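Side-chain contacts in importin-95 (PDB 4XRI), which serves as a flexible nuclear transport receptor of the importin-beta family, carrying proteinaceous cargo into the nucleus and probably binding a small GTPase: residues S572-D575 against K576-E580; G621-S624 against V625-G628. The protein carries 2 engineered substitutions. All coordinates share one frame; numbering follows the deposited sequence.

Interaction 1 of 2, residues S572-D575 against K576-E580; sequences SVED and KLILE
Ser-572 receives the N-H of Lys-576 on its carbonyl oxygen (O to N, 3.2 Å) and, together with Asp-575, forms the capping box that starts helix 573-597 of this HEAT-repeat protein. The box is reciprocal. Asp-575 N donates to Ser-572 OG at 3.1 Å, and Ser-572 N donates in return to Asp-575 OD1 at 3.2 Å. Serine suits the N-cap because its short hydroxyl can bend back to a first-turn N-H that has no carbonyl of a preceding turn to bond to; the carboxylate of Asp-575, three residues on, can reach back to the serine's own N-H. Its CG lies beside the backbone N (chi1 -70°), which swings the carboxylate back toward the start of the helix. OD1 is approached from above the carboxylate plane, 47° out of it, and also accepts from Val-571 N. A negative charge here would be expected to interact favourably with the helix dipole.

Beyond the cap the regular backbone bonds take over, Leu-577 N to Val-573 O and Ile-578 N to Glu-574 O both at 2.9 Å, and Leu-579 N to Asp-575 O. Leu-579 turns its buried end to Thr-563, Leu-566 and Gln-567 of helix 546-567; the apolar chain suits this buried face.

The salt bridge joins residues one turn apart. Lys-576 runs extended until its last torsion bends (chi4 64°), bringing NZ to Glu-580 OE2 at 2.6 Å, nearly in line with the C-O bond.

Two pairs on more exposed flanks pack alongside each other, pointing the same way. Val-573 CG1 lies 3.9 Å from Leu-577 CD2. In the other, the aliphatic part of the Glu-574 chain runs beside Ile-578, whose CD1 sits 3.9 Å from Glu-574 OE2.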
loop_
_atom_site.group_PDB
_atom_site.type_symbol
_atom_site.label_atom_id
_atom_site.label_comp_id
_atom_site.label_asym_id
_atom_site.label_seq_id
_atom_site.Cartn_x
_atom_site.Cartn_y
_atom_site.Cartn_z
ATOM N N SER A 572 -12.215 -15.584 26.086
ATOM C CA SER A 572 -11.423 -14.375 25.907
ATOM C C SER A 572 -11.416 -13.915 24.456
ATOM O O SER A 572 -11.798 -14.672 23.556
ATOM C CB SER A 572 -9.992 -14.608 26.389
ATOM O OG SER A 572 -9.312 -15.552 25.564
ATOM N N VAL A 573 -11.009 -12.665 24.240
ATOM C CA VAL A 573 -10.875 -12.121 22.896
ATOM C C VAL A 573 -9.783 -12.878 22.142
ATOM O O VAL A 573 -9.870 -13.064 20.921
ATOM C CB VAL A 573 -10.561 -10.608 22.929
ATOM C CG1 VAL A 573 -10.254 -10.075 21.529
ATOM C CG2 VAL A 573 -11.732 -9.840 23.533
ATOM N N GLU A 574 -8.768 -13.329 22.875
ATOM C CA GLU A 574 -7.710 -14.136 22.283
ATOM C C GLU A 574 -8.254 -15.453 21.748
ATOM O O GLU A 574 -7.903 -15.868 20.647
ATOM C CB GLU A 574 -6.603 -14.420 23.291
ATOM C CG GLU A 574 -5.423 -15.159 22.675
ATOM C CD GLU A 574 -4.636 -15.981 23.675
ATOM O OE1 GLU A 574 -5.194 -16.318 24.738
ATOM O OE2 GLU A 574 -3.457 -16.286 23.395
ATOM N N ASP A 575 -9.097 -16.111 22.541
ATOM C CA ASP A 575 -9.783 -17.328 22.109
ATOM C C ASP A 575 -10.481 -17.095 20.780
ATOM O O ASP A 575 -10.352 -17.883 19.846
ATOM C CB ASP A 575 -10.810 -17.787 23.151
ATOM C CG ASP A 575 -10.169 -18.325 24.413
ATOM O OD1 ASP A 575 -10.861 -18.368 25.452
ATOM O OD2 ASP A 575 -8.982 -18.711 24.367
ATOM N N LYS A 576 -11.217 -15.991 20.722
ATOM C CA LYS A 576 -11.968 -15.588 19.541
ATOM C C LYS A 576 -11.069 -15.398 18.321
ATOM O O LYS A 576 -11.356 -15.916 17.244
ATOM C CB LYS A 576 -12.736 -14.303 19.850
ATOM C CG LYS A 576 -13.508 -13.698 18.701
ATOM C CD LYS A 576 -14.329 -12.520 19.209
ATOM C CE LYS A 576 -14.689 -11.552 18.098
ATOM N NZ LYS A 576 -15.579 -12.173 17.079
ATOM N N LEU A 577 -9.974 -14.665 18.504
ATOM C CA LEU A 577 -9.020 -14.417 17.427
ATOM C C LEU A 577 -8.377 -15.702 16.915
ATOM O O LEU A 577 -8.257 -15.906 15.707
ATOM C CB LEU A 577 -7.930 -13.446 17.891
ATOM C CG LEU A 577 -8.097 -11.975 17.503
ATOM C CD1 LEU A 577 -7.954 -11.803 15.997
ATOM C CD2 LEU A 577 -9.432 -11.433 17.988
ATOM N N ILE A 578 -7.967 -16.563 17.839
ATOM C CA ILE A 578 -7.338 -17.829 17.483
ATOM C C ILE A 578 -8.299 -18.723 16.699
ATOM O O ILE A 578 -7.918 -19.349 15.709
ATOM C CB ILE A 578 -6.844 -18.577 18.737
ATOM C CG1 ILE A 578 -5.662 -17.831 19.356
ATOM C CG2 ILE A 578 -6.440 -20.003 18.393
ATOM C CD1 ILE A 578 -5.097 -18.503 20.591
ATOM N N LEU A 579 -9.548 -18.762 17.143
ATOM C CA LEU A 579 -10.580 -19.552 16.481
ATOM C C LEU A 579 -10.852 -19.020 15.076
ATOM O O LEU A 579 -11.035 -19.791 14.133
ATOM C CB LEU A 579 -11.865 -19.551 17.318
ATOM C CG LEU A 579 -13.055 -20.440 16.935
ATOM C CD1 LEU A 579 -13.992 -19.741 15.962
ATOM C CD2 LEU A 579 -12.577 -21.772 16.372
ATOM N N GLU A 580 -10.872 -17.697 14.945
ATOM C CA GLU A 580 -11.173 -17.065 13.666
ATOM C C GLU A 580 -10.049 -17.274 12.652
ATOM O O GLU A 580 -10.310 -17.490 11.467
ATOM C CB GLU A 580 -11.450 -15.574 13.864
ATOM C CG GLU A 580 -12.813 -15.298 14.486
ATOM C CD GLU A 580 -13.043 -13.832 14.800
ATOM O OE1 GLU A 580 -12.150 -13.008 14.511
ATOM O OE2 GLU A 580 -14.124 -13.507 15.337
#

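Interaction 2 of 2, residues G621-S624 against V625-G628; sequences GKSS and VPEG
The pyrrolidine ring of Pro-626 offers its CD corner to Ser-623. The carbonyl oxygen Ser-623 O stands off to one side of the ring plane, 3.6 Å from Pro-626 CD, whereas the hydroxyl Ser-623 OG lies close to that plane beyond the corner, 3.7 Å from the same CD. Elsewhere the ring packs against Cys-619, Leu-616 of helix 605-616 and Leu-667 of helix 665-682. The other flat group, the carboxylate of Glu-627, is carried on an extended chain, and its OE2 is hydrogen-bonded to Ser-666 OG.

Ser-623 OG accepts the N-H of Val-625 at 3.2 Å, with an angle of 162° at the hydrogen. This bond, from a serine hydroxyl to the N-H two residues on, closes an ST turn, which here caps the entry into helix 625-640. Ser-623 CB points into the turn, and OG set opposite the backbone N (chi1 176°) lies beside the carbonyl carbon, on the way to the following N-H groups. The same oxygen rests 3.3 Å from Val-625 CG2, the methyl beside the backbone N.

Proline fits the first turn of a helix because no carbonyl there needs its missing N-H, and its ring stiffens the start. Water 1 bridges the loop and the first turn: it donates to Ser-623 O at 2.7 Å and weakly accepts from Glu-627 N at 3.1 Å. Ser-624 O takes Gly-628 N at 3.3 Å, also weakly, while Ser-624 OG turns to Thr-584 OG1 of helix 573-597.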
loop_
_atom_site.group_PDB
_atom_site.type_symbol
_atom_site.label_atom_id
_atom_site.label_comp_id
_atom_site.label_asym_id
_atom_site.label_seq_id
_atom_site.Cartn_x
_atom_site.Cartn_y
_atom_site.Cartn_z
ATOM N N GLY A 621 -19.686 -9.286 13.907
ATOM C CA GLY A 621 -18.740 -8.216 14.167
ATOM C C GLY A 621 -17.518 -8.251 13.270
ATOM O O GLY A 621 -17.554 -8.806 12.170
ATOM N N LYS A 622 -16.429 -7.655 13.741
ATOM C CA LYS A 622 -15.196 -7.609 12.968
ATOM C C LYS A 622 -14.533 -8.982 12.926
ATOM O O LYS A 622 -13.884 -9.404 13.881
ATOM C CB LYS A 622 -14.246 -6.560 13.544
ATOM C CG LYS A 622 -14.806 -5.152 13.452
ATOM C CD LYS A 622 -13.832 -4.105 13.958
ATOM C CE LYS A 622 -14.394 -2.709 13.742
ATOM N NZ LYS A 622 -13.474 -1.647 14.231
ATOM N N SER A 623 -14.717 -9.673 11.806
ATOM C CA SER A 623 -14.201 -11.022 11.632
ATOM C C SER A 623 -13.825 -11.260 10.175
ATOM O O SER A 623 -14.495 -10.776 9.264
ATOM C CB SER A 623 -15.233 -12.054 12.096
ATOM O OG SER A 623 -14.786 -13.374 11.848
ATOM N N SER A 624 -12.743 -12.000 9.961
ATOM C CA SER A 624 -12.290 -12.317 8.612
ATOM C C SER A 624 -12.970 -13.581 8.100
ATOM O O SER A 624 -12.792 -13.974 6.947
ATOM C CB SER A 624 -10.770 -12.489 8.582
ATOM O OG SER A 624 -10.369 -13.615 9.339
ATOM N N VAL A 625 -13.753 -14.211 8.968
ATOM C CA VAL A 625 -14.344 -15.515 8.678
ATOM C C VAL A 625 -15.458 -15.514 7.618
ATOM O O VAL A 625 -15.439 -16.362 6.728
ATOM C CB VAL A 625 -14.901 -16.162 9.969
ATOM C CG1 VAL A 625 -15.615 -17.460 9.650
ATOM C CG2 VAL A 625 -13.775 -16.406 10.964
ATOM N N PRO A 626 -16.435 -14.585 7.709
ATOM C CA PRO A 626 -17.489 -14.649 6.689
ATOM C C PRO A 626 -16.954 -14.473 5.271
ATOM O O PRO A 626 -17.474 -15.074 4.332
ATOM C CB PRO A 626 -18.419 -13.485 7.065
ATOM C CG PRO A 626 -18.168 -13.235 8.498
ATOM C CD PRO A 626 -16.706 -13.525 8.697
ATOM N N GLU A 627 -15.914 -13.659 5.129
ATOM C CA GLU A 627 -15.315 -13.403 3.827
ATOM C C GLU A 627 -14.635 -14.655 3.282
ATOM O O GLU A 627 -14.709 -14.940 2.088
ATOM C CB GLU A 627 -14.317 -12.248 3.922
ATOM C CG GLU A 627 -13.750 -11.798 2.592
ATOM C CD GLU A 627 -13.149 -10.409 2.666
ATOM O OE1 GLU A 627 -12.423 -10.018 1.728
ATOM O OE2 GLU A 627 -13.410 -9.705 3.665
ATOM N N GLY A 628 -13.979 -15.400 4.167
ATOM C CA GLY A 628 -13.335 -16.644 3.793
ATOM C C GLY A 628 -14.352 -17.701 3.409
ATOM O O GLY A 628 -14.147 -18.461 2.464
HETATM O O HOH W 1 -15.424 -11.022 6.706
#

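Interactions 1 and 2 each cap the start of a helix, the first with a capping box and the second with an ST turn, and their centres lie 13 Å apart. Glu-580 connects them: its CD sits 3.5 Å from Ser-623 OG, and its backbone O is 3.7 Å from Val-625 CG2, so the carboxylate paired with Lys-576 also packs on the loop before helix 625-640. Thr-584, one turn further along helix 573-597, adds a polar link, its OG1 hydrogen-bonded to both Glu-580 O and Ser-624 OG. A glycerol, probably from the crystallisation liquor, is hydrogen-bonded to Asp-575 O; glycerol also lies about 4 Å from the Pro-626 side chain.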